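Anaphase-promoting complex subunit cut9 (Schizosaccharomyces pombe, PDB 2XPI) serves as a TPR-repeat subunit of the anaphase-promoting complex/cyclosome, the E3 ubiquitin ligase that controls progression through mitosis and G1. Local coordinates at residues 51-56 against 116-121; 85-90 against 108-113; 101-106 against 124-129. All blocks are in the same frame, centred on the assembly; numbering follows the deposited sequence.

Interaction 1 of 3, residues 51-56 against 116-121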
loop_
_atom_site.group_PDB
_atom_site.type_symbol
_atom_site.label_atom_id
_atom_site.label_comp_id
_atom_site.label_asym_id
_atom_site.label_seq_id
_atom_site.Cartn_x
_atom_site.Cartn_y
_atom_site.Cartn_z
ATOM N N LEU A 51 23.675 -3.527 6.053
ATOM C CA LEU A 51 24.460 -4.739 5.923
ATOM C C LEU A 51 25.175 -5.078 7.224
ATOM O O LEU A 51 25.254 -6.243 7.599
ATOM C CB LEU A 51 25.457 -4.617 4.769
ATOM C CG LEU A 51 24.802 -4.441 3.395
ATOM C CD1 LEU A 51 25.840 -4.532 2.279
ATOM C CD2 LEU A 51 23.701 -5.488 3.212
ATOM N N THR A 52 25.680 -4.061 7.918
ATOM C CA THR A 52 26.365 -4.247 9.203
ATOM C C THR A 52 25.469 -4.829 10.323
ATOM O O THR A 52 25.952 -5.526 11.206
ATOM C CB THR A 52 27.013 -2.928 9.681
ATOM O OG1 THR A 52 28.251 -2.729 8.997
ATOM C CG2 THR A 52 27.305 -2.973 11.167
ATOM N N ILE A 53 24.171 -4.541 10.263
ATOM C CA ILE A 53 23.181 -5.026 11.220
ATOM C C ILE A 53 22.479 -6.296 10.751
ATOM O O ILE A 53 21.565 -6.769 11.404
ATOM C CB ILE A 53 21.994 -4.046 11.359
ATOM C CG1 ILE A 53 22.425 -2.616 11.586
ATOM C CG2 ILE A 53 21.095 -4.438 12.519
ATOM C CD1 ILE A 53 21.206 -1.724 11.656
ATOM N N SER A 54 22.821 -6.818 9.588
ATOM C CA SER A 54 22.131 -8.014 9.155
ATOM C C SER A 54 22.496 -9.183 10.102
ATOM O O SER A 54 23.660 -9.348 10.463
ATOM C CB SER A 54 22.498 -8.332 7.715
ATOM O OG SER A 54 21.859 -9.524 7.299
ATOM N N PRO A 55 21.498 -9.965 10.540
ATOM C CA PRO A 55 21.776 -11.198 11.287
ATOM C C PRO A 55 22.770 -12.074 10.534
ATOM O O PRO A 55 23.559 -12.764 11.160
ATOM C CB PRO A 55 20.426 -11.911 11.328
ATOM C CG PRO A 55 19.404 -10.833 11.086
ATOM C CD PRO A 55 20.060 -9.686 10.405
ATOM N N MET A 56 22.746 -12.029 9.207
ATOM C CA MET A 56 23.630 -12.870 8.401
ATOM C C MET A 56 25.115 -12.586 8.603
ATOM O O MET A 56 25.936 -13.212 7.944
ATOM C CB MET A 56 23.295 -12.753 6.910
ATOM C CG MET A 56 21.933 -13.321 6.531
ATOM S SD MET A 56 21.850 -15.088 6.884
ATOM C CE MET A 56 22.939 -15.691 5.593
ATOM N N ASN A 116 18.145 -4.648 22.360
ATOM C CA ASN A 116 19.129 -4.144 21.394
ATOM C C ASN A 116 18.538 -3.214 20.330
ATOM O O ASN A 116 17.554 -3.545 19.675
ATOM C CB ASN A 116 19.817 -5.318 20.699
ATOM C CG ASN A 116 21.135 -4.934 20.040
ATOM O OD1 ASN A 116 22.173 -5.517 20.350
ATOM N ND2 ASN A 116 21.102 -3.968 19.128
ATOM N N PRO A 117 19.157 -2.048 20.140
ATOM C CA PRO A 117 18.747 -1.136 19.069
ATOM C C PRO A 117 18.589 -1.830 17.713
ATOM O O PRO A 117 17.607 -1.590 17.018
ATOM C CB PRO A 117 19.898 -0.125 19.032
ATOM C CG PRO A 117 20.388 -0.082 20.461
ATOM C CD PRO A 117 20.273 -1.500 20.939
ATOM N N ASN A 118 19.541 -2.675 17.339
ATOM C CA ASN A 118 19.442 -3.396 16.078
ATOM C C ASN A 118 18.174 -4.222 15.982
ATOM O O ASN A 118 17.624 -4.406 14.898
ATOM C CB ASN A 118 20.661 -4.280 15.877
ATOM C CG ASN A 118 21.920 -3.474 15.715
ATOM O OD1 ASN A 118 23.027 -4.015 15.683
ATOM N ND2 ASN A 118 21.762 -2.151 15.614
ATOM N N ASP A 119 17.699 -4.718 17.112
ATOM C CA ASP A 119 16.463 -5.482 17.099
ATOM C C ASP A 119 15.240 -4.587 16.988
ATOM O O ASP A 119 14.281 -4.932 16.303
ATOM C CB ASP A 119 16.407 -6.429 18.299
ATOM C CG ASP A 119 17.456 -7.508 18.201
ATOM O OD1 ASP A 119 17.787 -7.878 17.049
ATOM O OD2 ASP A 119 17.976 -7.959 19.246
ATOM N N ALA A 120 15.290 -3.432 17.644
ATOM C CA ALA A 120 14.267 -2.406 17.481
ATOM C C ALA A 120 14.200 -1.957 16.027
ATOM O O ALA A 120 13.116 -1.762 15.475
ATOM C CB ALA A 120 14.570 -1.222 18.365
ATOM N N PHE A 121 15.357 -1.773 15.405
ATOM C CA PHE A 121 15.386 -1.396 14.005
ATOM C C PHE A 121 14.639 -2.403 13.131
ATOM O O PHE A 121 13.752 -2.047 12.353
ATOM C CB PHE A 121 16.823 -1.297 13.497
ATOM C CG PHE A 121 16.916 -1.182 12.009
ATOM C CD1 PHE A 121 16.645 0.027 11.373
ATOM C CD2 PHE A 121 17.241 -2.284 11.234
ATOM C CE1 PHE A 121 16.716 0.142 9.979
ATOM C CE2 PHE A 121 17.311 -2.183 9.830
ATOM C CZ PHE A 121 17.042 -0.965 9.206
#
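The first turn of the opening helix of TPR 2, residues 117-129, receives a loop from the N-terminal arm of the chain, and I53 of that loop is laid across N118 and F121. The contact illustrates how a single branched side chain can seat a loop on a helix, since I53 makes every touch from its segment. The methyl CG2 of I53 is given to N118, 3.4 Å from CB and lying against the amide carbon CG as well, with the amide O and N also within contact distance. The longer arm goes to the aromatic ring: CD1 of I53 sits over one face of F121, 4.0 Å from CD2, and comes equally near ND2 of N118. The torsion of I53 sets this up, with CG2 anti to the backbone N and CG1 beside it (chi1 -49°).

No hydrogen bond joins 51-56 to 116-121, but the carbonyl O of I53 is hydrogen-bonded to NE1 of W122, the residue after F121. The loop also braces itself: OG of S54 accepts from the backbone N of M56 at 3.3 Å, which makes an ST turn, and the backbone N of S54 bonds to O of L51.

Helix 150-162 adds A151, which touches both I53 and F121, and C152 and L155 pack on F121 as well. On the other flank P55 rests on L89, R91 and H92 of helix 83-96, while M56 meets M56 of the second subunit, so the arm lies between the TPR helices and the dimer partner.

Interaction 2 of 3, residues 85-90 against 108-113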
loop_
_atom_site.group_PDB
_atom_site.type_symbol
_atom_site.label_atom_id
_atom_site.label_comp_id
_atom_site.label_asym_id
_atom_site.label_seq_id
_atom_site.Cartn_x
_atom_site.Cartn_y
_atom_site.Cartn_z
ATOM N N ASP A 85 20.019 -15.657 18.375
ATOM C CA ASP A 85 20.488 -15.843 17.004
ATOM C C ASP A 85 19.595 -16.730 16.119
ATOM O O ASP A 85 19.543 -16.530 14.920
ATOM C CB ASP A 85 21.954 -16.286 16.969
ATOM C CG ASP A 85 22.916 -15.151 17.317
ATOM O OD1 ASP A 85 22.648 -13.980 16.918
ATOM O OD2 ASP A 85 23.939 -15.427 17.982
ATOM N N TYR A 86 18.892 -17.696 16.691
ATOM C CA TYR A 86 17.876 -18.418 15.923
ATOM C C TYR A 86 16.668 -17.533 15.665
ATOM O O TYR A 86 16.030 -17.653 14.630
ATOM C CB TYR A 86 17.381 -19.664 16.655
ATOM C CG TYR A 86 18.319 -20.833 16.597
ATOM C CD1 TYR A 86 18.942 -21.303 17.749
ATOM C CD2 TYR A 86 18.589 -21.469 15.392
ATOM C CE1 TYR A 86 19.813 -22.373 17.700
ATOM C CE2 TYR A 86 19.453 -22.545 15.332
ATOM C CZ TYR A 86 20.064 -22.993 16.487
ATOM O OH TYR A 86 20.923 -24.064 16.431
ATOM N N LEU A 87 16.332 -16.684 16.637
ATOM C CA LEU A 87 15.189 -15.791 16.528
ATOM C C LEU A 87 15.410 -14.798 15.398
ATOM O O LEU A 87 14.567 -14.630 14.529
ATOM C CB LEU A 87 14.974 -15.051 17.852
ATOM C CG LEU A 87 13.908 -15.664 18.774
ATOM C CD1 LEU A 87 13.916 -17.167 18.681
ATOM C CD2 LEU A 87 14.056 -15.195 20.215
ATOM N N ARG A 88 16.574 -14.165 15.412
ATOM C CA ARG A 88 16.937 -13.199 14.401
ATOM C C ARG A 88 17.004 -13.771 12.993
ATOM O O ARG A 88 16.438 -13.196 12.076
ATOM C CB ARG A 88 18.254 -12.546 14.761
ATOM C CG ARG A 88 18.166 -11.705 15.985
ATOM C CD ARG A 88 19.511 -11.158 16.252
ATOM N NE ARG A 88 19.521 -10.313 17.427
ATOM C CZ ARG A 88 20.451 -10.401 18.360
ATOM N NH1 ARG A 88 21.414 -11.305 18.225
ATOM N NH2 ARG A 88 20.417 -9.602 19.414
ATOM N N LEU A 89 17.697 -14.886 12.808
ATOM C CA LEU A 89 17.653 -15.562 11.519
ATOM C C LEU A 89 16.214 -15.768 11.067
ATOM O O LEU A 89 15.866 -15.544 9.905
ATOM C CB LEU A 89 18.331 -16.906 11.610
ATOM C CG LEU A 89 19.814 -16.950 11.241
ATOM C CD1 LEU A 89 20.459 -15.580 11.181
ATOM C CD2 LEU A 89 20.570 -17.906 12.187
ATOM N N TRP A 90 15.375 -16.179 12.006
ATOM C CA TRP A 90 13.980 -16.477 11.720
ATOM C C TRP A 90 13.200 -15.212 11.360
ATOM O O TRP A 90 12.477 -15.183 10.373
ATOM C CB TRP A 90 13.358 -17.197 12.920
ATOM C CG TRP A 90 11.917 -17.525 12.795
ATOM C CD1 TRP A 90 11.167 -17.516 11.658
ATOM C CD2 TRP A 90 11.037 -17.914 13.857
ATOM N NE1 TRP A 90 9.870 -17.871 11.945
ATOM C CE2 TRP A 90 9.763 -18.119 13.290
ATOM C CE3 TRP A 90 11.207 -18.124 15.231
ATOM C CZ2 TRP A 90 8.665 -18.519 14.045
ATOM C CZ3 TRP A 90 10.108 -18.516 15.983
ATOM C CH2 TRP A 90 8.855 -18.705 15.386
ATOM N N GLU A 108 9.219 -9.070 17.882
ATOM C CA GLU A 108 8.773 -8.588 19.176
ATOM C C GLU A 108 9.385 -9.408 20.335
ATOM O O GLU A 108 9.742 -8.847 21.373
ATOM C CB GLU A 108 7.234 -8.537 19.234
ATOM C CG GLU A 108 6.605 -7.467 18.310
ATOM C CD GLU A 108 5.145 -7.767 17.901
ATOM O OE1 GLU A 108 4.574 -8.782 18.397
ATOM O OE2 GLU A 108 4.574 -6.992 17.079
ATOM N N LYS A 109 9.539 -10.717 20.160
ATOM C CA LYS A 109 10.140 -11.544 21.226
ATOM C C LYS A 109 11.642 -11.325 21.455
ATOM O O LYS A 109 12.092 -11.343 22.601
ATOM C CB LYS A 109 9.849 -13.030 21.028
ATOM C CG LYS A 109 8.586 -13.481 21.727
ATOM C CD LYS A 109 7.451 -13.709 20.755
ATOM C CE LYS A 109 6.136 -13.192 21.324
ATOM N NZ LYS A 109 6.147 -11.694 21.518
ATOM N N VAL A 110 12.410 -11.114 20.382
ATOM C CA VAL A 110 13.848 -10.842 20.496
ATOM C C VAL A 110 14.137 -9.475 21.096
ATOM O O VAL A 110 15.151 -9.281 21.792
ATOM C CB VAL A 110 14.541 -10.821 19.138
ATOM C CG1 VAL A 110 16.007 -11.075 19.331
ATOM C CG2 VAL A 110 13.935 -11.841 18.196
ATOM N N LEU A 111 13.276 -8.510 20.785
ATOM C CA LEU A 111 13.450 -7.159 21.305
ATOM C C LEU A 111 13.110 -7.169 22.792
ATOM O O LEU A 111 13.825 -6.571 23.601
ATOM C CB LEU A 111 12.610 -6.129 20.530
ATOM C CG LEU A 111 12.756 -4.678 21.007
ATOM C CD1 LEU A 111 14.219 -4.225 20.981
ATOM C CD2 LEU A 111 11.889 -3.710 20.214
ATOM N N ASP A 112 12.035 -7.875 23.154
ATOM C CA ASP A 112 11.681 -8.047 24.570
ATOM C C ASP A 112 12.848 -8.639 25.360
ATOM O O ASP A 112 13.162 -8.167 26.446
ATOM C CB ASP A 112 10.410 -8.894 24.743
ATOM C CG ASP A 112 9.138 -8.150 24.304
ATOM O OD1 ASP A 112 9.130 -6.892 24.312
ATOM O OD2 ASP A 112 8.139 -8.823 23.951
ATOM N N ILE A 113 13.503 -9.653 24.803
ATOM C CA ILE A 113 14.642 -10.279 25.468
ATOM C C ILE A 113 15.881 -9.377 25.578
ATOM O O ILE A 113 16.438 -9.201 26.653
ATOM C CB ILE A 113 15.044 -11.573 24.746
ATOM C CG1 ILE A 113 14.019 -12.678 25.005
ATOM C CG2 ILE A 113 16.426 -12.029 25.186
ATOM C CD1 ILE A 113 14.221 -13.887 24.122
#
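L87 and V110 meet between the two helices of TPR 1, the helix-turn-helix repeat in which helices 83-96 and 100-114 run antiparallel. Over these segments the axes approach to 9.7 Å, with 144° between their N-to-C directions. The pair exemplifies how a valine can divide its two methyls between neighbouring residues of the facing helix. CG2 of V110 rests beside CB of L87, 3.4 Å away, and also lies near CG and CD2 as the two side chains slide past each other in opposite directions. CG1 of V110, anti to its own backbone N (chi1 -158°), turns instead to R88, where it is 4.0 Å from CG. That methyl therefore meets the aliphatic stem of the arginine, and it approaches the guanidinium obliquely. One turn further along helix 100-114, CD1 of I113 reaches CD2 of L87 at 4.1 Å, the two side chains crossing at about a right angle.

The next shell fixes the arginine. Its chain is extended from CG to NE, which carries the charged group past V110. NH2 of R88 forms a salt bridge with OD2 of D119, on the first helix of TPR 2, and D119 itself packs on V110. Outward again, L87 touches V106 of its partner helix and Y263 of the second subunit, while K109 sends NZ away from this interface to a salt bridge with D306 of that subunit, in keeping with the role of TPR repeats 1-7 in homodimerization.

Within helix 83-96 the guanidinium has a further partner: NH1 of R88 makes a weak, bent hydrogen bond (133°), within a salt bridge, to OD1 of D85, which lies in the guanidinium plane at its edge, 3.2 Å away.

Interaction 3 of 3, residues 101-106 against 124-129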
loop_
_atom_site.group_PDB
_atom_site.type_symbol
_atom_site.label_atom_id
_atom_site.label_comp_id
_atom_site.label_asym_id
_atom_site.label_seq_id
_atom_site.Cartn_x
_atom_site.Cartn_y
_atom_site.Cartn_z
ATOM N N LYS A 101 3.192 -11.162 9.681
ATOM C CA LYS A 101 2.619 -11.476 10.978
ATOM C C LYS A 101 3.672 -12.236 11.778
ATOM O O LYS A 101 3.847 -12.014 12.979
ATOM C CB LYS A 101 1.349 -12.304 10.824
ATOM C CG LYS A 101 0.122 -11.494 10.458
ATOM C CD LYS A 101 -0.688 -11.186 11.703
ATOM C CE LYS A 101 -1.921 -10.367 11.381
ATOM N NZ LYS A 101 -1.544 -9.009 10.914
ATOM N N CYS A 102 4.409 -13.093 11.076
ATOM C CA CYS A 102 5.445 -13.912 11.669
ATOM C C CYS A 102 6.675 -13.123 12.085
ATOM O O CYS A 102 7.214 -13.337 13.162
ATOM C CB CYS A 102 5.830 -15.032 10.715
ATOM S SG CYS A 102 7.298 -15.941 11.216
ATOM N N ALA A 103 7.136 -12.232 11.228
ATOM C CA ALA A 103 8.308 -11.405 11.528
ATOM C C ALA A 103 8.066 -10.423 12.682
ATOM O O ALA A 103 8.965 -10.135 13.469
ATOM C CB ALA A 103 8.766 -10.645 10.253
ATOM N N ALA A 104 6.861 -9.886 12.754
ATOM C CA ALA A 104 6.454 -9.069 13.896
ATOM C C ALA A 104 6.401 -9.926 15.150
ATOM O O ALA A 104 6.833 -9.499 16.207
ATOM C CB ALA A 104 5.097 -8.420 13.645
ATOM N N PHE A 105 5.891 -11.146 15.030
ATOM C CA PHE A 105 5.822 -12.034 16.178
ATOM C C PHE A 105 7.199 -12.374 16.734
ATOM O O PHE A 105 7.415 -12.333 17.945
ATOM C CB PHE A 105 5.077 -13.317 15.818
ATOM C CG PHE A 105 4.974 -14.295 16.947
ATOM C CD1 PHE A 105 4.162 -14.030 18.041
ATOM C CD2 PHE A 105 5.677 -15.491 16.915
ATOM C CE1 PHE A 105 4.060 -14.953 19.099
ATOM C CE2 PHE A 105 5.574 -16.414 17.953
ATOM C CZ PHE A 105 4.769 -16.146 19.048
ATOM N N VAL A 106 8.133 -12.715 15.853
ATOM C CA VAL A 106 9.458 -13.132 16.308
ATOM C C VAL A 106 10.271 -11.924 16.719
ATOM O O VAL A 106 10.982 -11.967 17.724
ATOM C CB VAL A 106 10.214 -13.936 15.235
ATOM C CG1 VAL A 106 11.572 -14.339 15.734
ATOM C CG2 VAL A 106 9.410 -15.157 14.839
ATOM N N ALA A 124 10.986 -2.487 13.708
ATOM C CA ALA A 124 10.472 -1.291 13.051
ATOM C C ALA A 124 10.319 -1.496 11.538
ATOM O O ALA A 124 9.329 -1.051 10.950
ATOM C CB ALA A 124 11.378 -0.107 13.345
ATOM N N GLN A 125 11.289 -2.174 10.923
ATOM C CA GLN A 125 11.265 -2.475 9.491
ATOM C C GLN A 125 10.006 -3.208 9.093
ATOM O O GLN A 125 9.369 -2.888 8.077
ATOM C CB GLN A 125 12.437 -3.365 9.121
ATOM C CG GLN A 125 13.634 -2.631 8.593
ATOM C CD GLN A 125 13.401 -2.154 7.194
ATOM O OE1 GLN A 125 13.928 -2.718 6.236
ATOM N NE2 GLN A 125 12.583 -1.127 7.056
ATOM N N VAL A 126 9.657 -4.206 9.899
ATOM C CA VAL A 126 8.483 -5.018 9.641
ATOM C C VAL A 126 7.255 -4.108 9.613
ATOM O O VAL A 126 6.434 -4.165 8.686
ATOM C CB VAL A 126 8.338 -6.171 10.698
ATOM C CG1 VAL A 126 7.084 -6.975 10.459
ATOM C CG2 VAL A 126 9.574 -7.087 10.690
ATOM N N TYR A 127 7.129 -3.245 10.610
ATOM C CA TYR A 127 5.983 -2.346 10.656
ATOM C C TYR A 127 5.907 -1.470 9.416
ATOM O O TYR A 127 4.819 -1.167 8.946
ATOM C CB TYR A 127 6.020 -1.460 11.901
ATOM C CG TYR A 127 5.899 -2.210 13.203
ATOM C CD1 TYR A 127 5.425 -3.521 13.229
ATOM C CD2 TYR A 127 6.256 -1.615 14.401
ATOM C CE1 TYR A 127 5.316 -4.226 14.422
ATOM C CE2 TYR A 127 6.153 -2.301 15.591
ATOM C CZ TYR A 127 5.681 -3.609 15.595
ATOM O OH TYR A 127 5.557 -4.288 16.780
ATOM N N CYS A 128 7.057 -1.047 8.897
ATOM C CA CYS A 128 7.078 -0.209 7.700
ATOM C C CYS A 128 6.600 -0.942 6.475
ATOM O O CYS A 128 5.987 -0.339 5.585
ATOM C CB CYS A 128 8.473 0.321 7.416
ATOM S SG CYS A 128 8.909 1.723 8.413
ATOM N N CYS A 129 6.909 -2.232 6.410
ATOM C CA CYS A 129 6.446 -3.062 5.300
ATOM C C CYS A 129 4.945 -3.251 5.339
ATOM O O CYS A 129 4.326 -3.582 4.346
ATOM C CB CYS A 129 7.143 -4.421 5.314
ATOM S SG CYS A 129 8.909 -4.272 5.009
#
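V126 carries CG1 anti to its backbone N and CG2 beside it (chi1 178°), a setting that seats the valine on A103 and A104, consecutive alanines of the facing helix. CG2 of V126 lies 3.7 Å from CB of A103. CG1 goes to A104, where it is 3.7 Å from the backbone N and 4.0 Å from CB; the valine thus touches main chain as well as side chain. Y127, with CG beside its backbone N (chi1 -64°), brings its ring to the border of the same patch: CB of A104 stands at the ring's edge, near its plane, 4.3 Å from CE1.

The general lesson is that adjacent alanines present a shallow surface of methyls and backbone on which a larger residue can sit. A103 has only a methyl to place between the backbones, whereas CB of A104 lies at the flank, next to Y127; the CA atoms of A104 and V126 are 6.2 Å apart. The segments run antiparallel, with 156° between their N-to-C directions and an axis separation of 9.2 Å. They belong to the second helix of TPR 1 and the first helix of TPR 2, so this is a contact between successive repeats of the superhelix. With an alanine in place of V126, both methyl contacts would go, which would probably open a gap beside A103 and A104 and leave Y127 as the main remaining touch here.

No hydrogen bond crosses between these segments, but the phenol end of Y127 has a polar partner further along helix 100-114: OH is probably hydrogen-bonded to OE2 of E108. On one flank A94 of helix 83-96 packs on A103; Y127 also rests on R135 and A136 of helix 133-142, and L155 of helix 150-162 touches A124 and C128.

The three contacts gather at the N-terminal end of the TPR superhelix, their centres 11 to 13 Å apart. Interaction 2 closes TPR 1 internally, interaction 3 joins TPR 1 to TPR 2 through helices 100-114 and 117-129, and interaction 1 lays the preceding arm on the start of helix 117-129. Along the chain, interaction 2 is nested within the loop closed by interaction 1, whereas interaction 3 alternates with each of the others. Direct touches bridge interactions 1 and 2, and again 2 and 3, where W90 packs on C102 and V106. All three touch the second subunit, as suits repeats that mediate homodimerization.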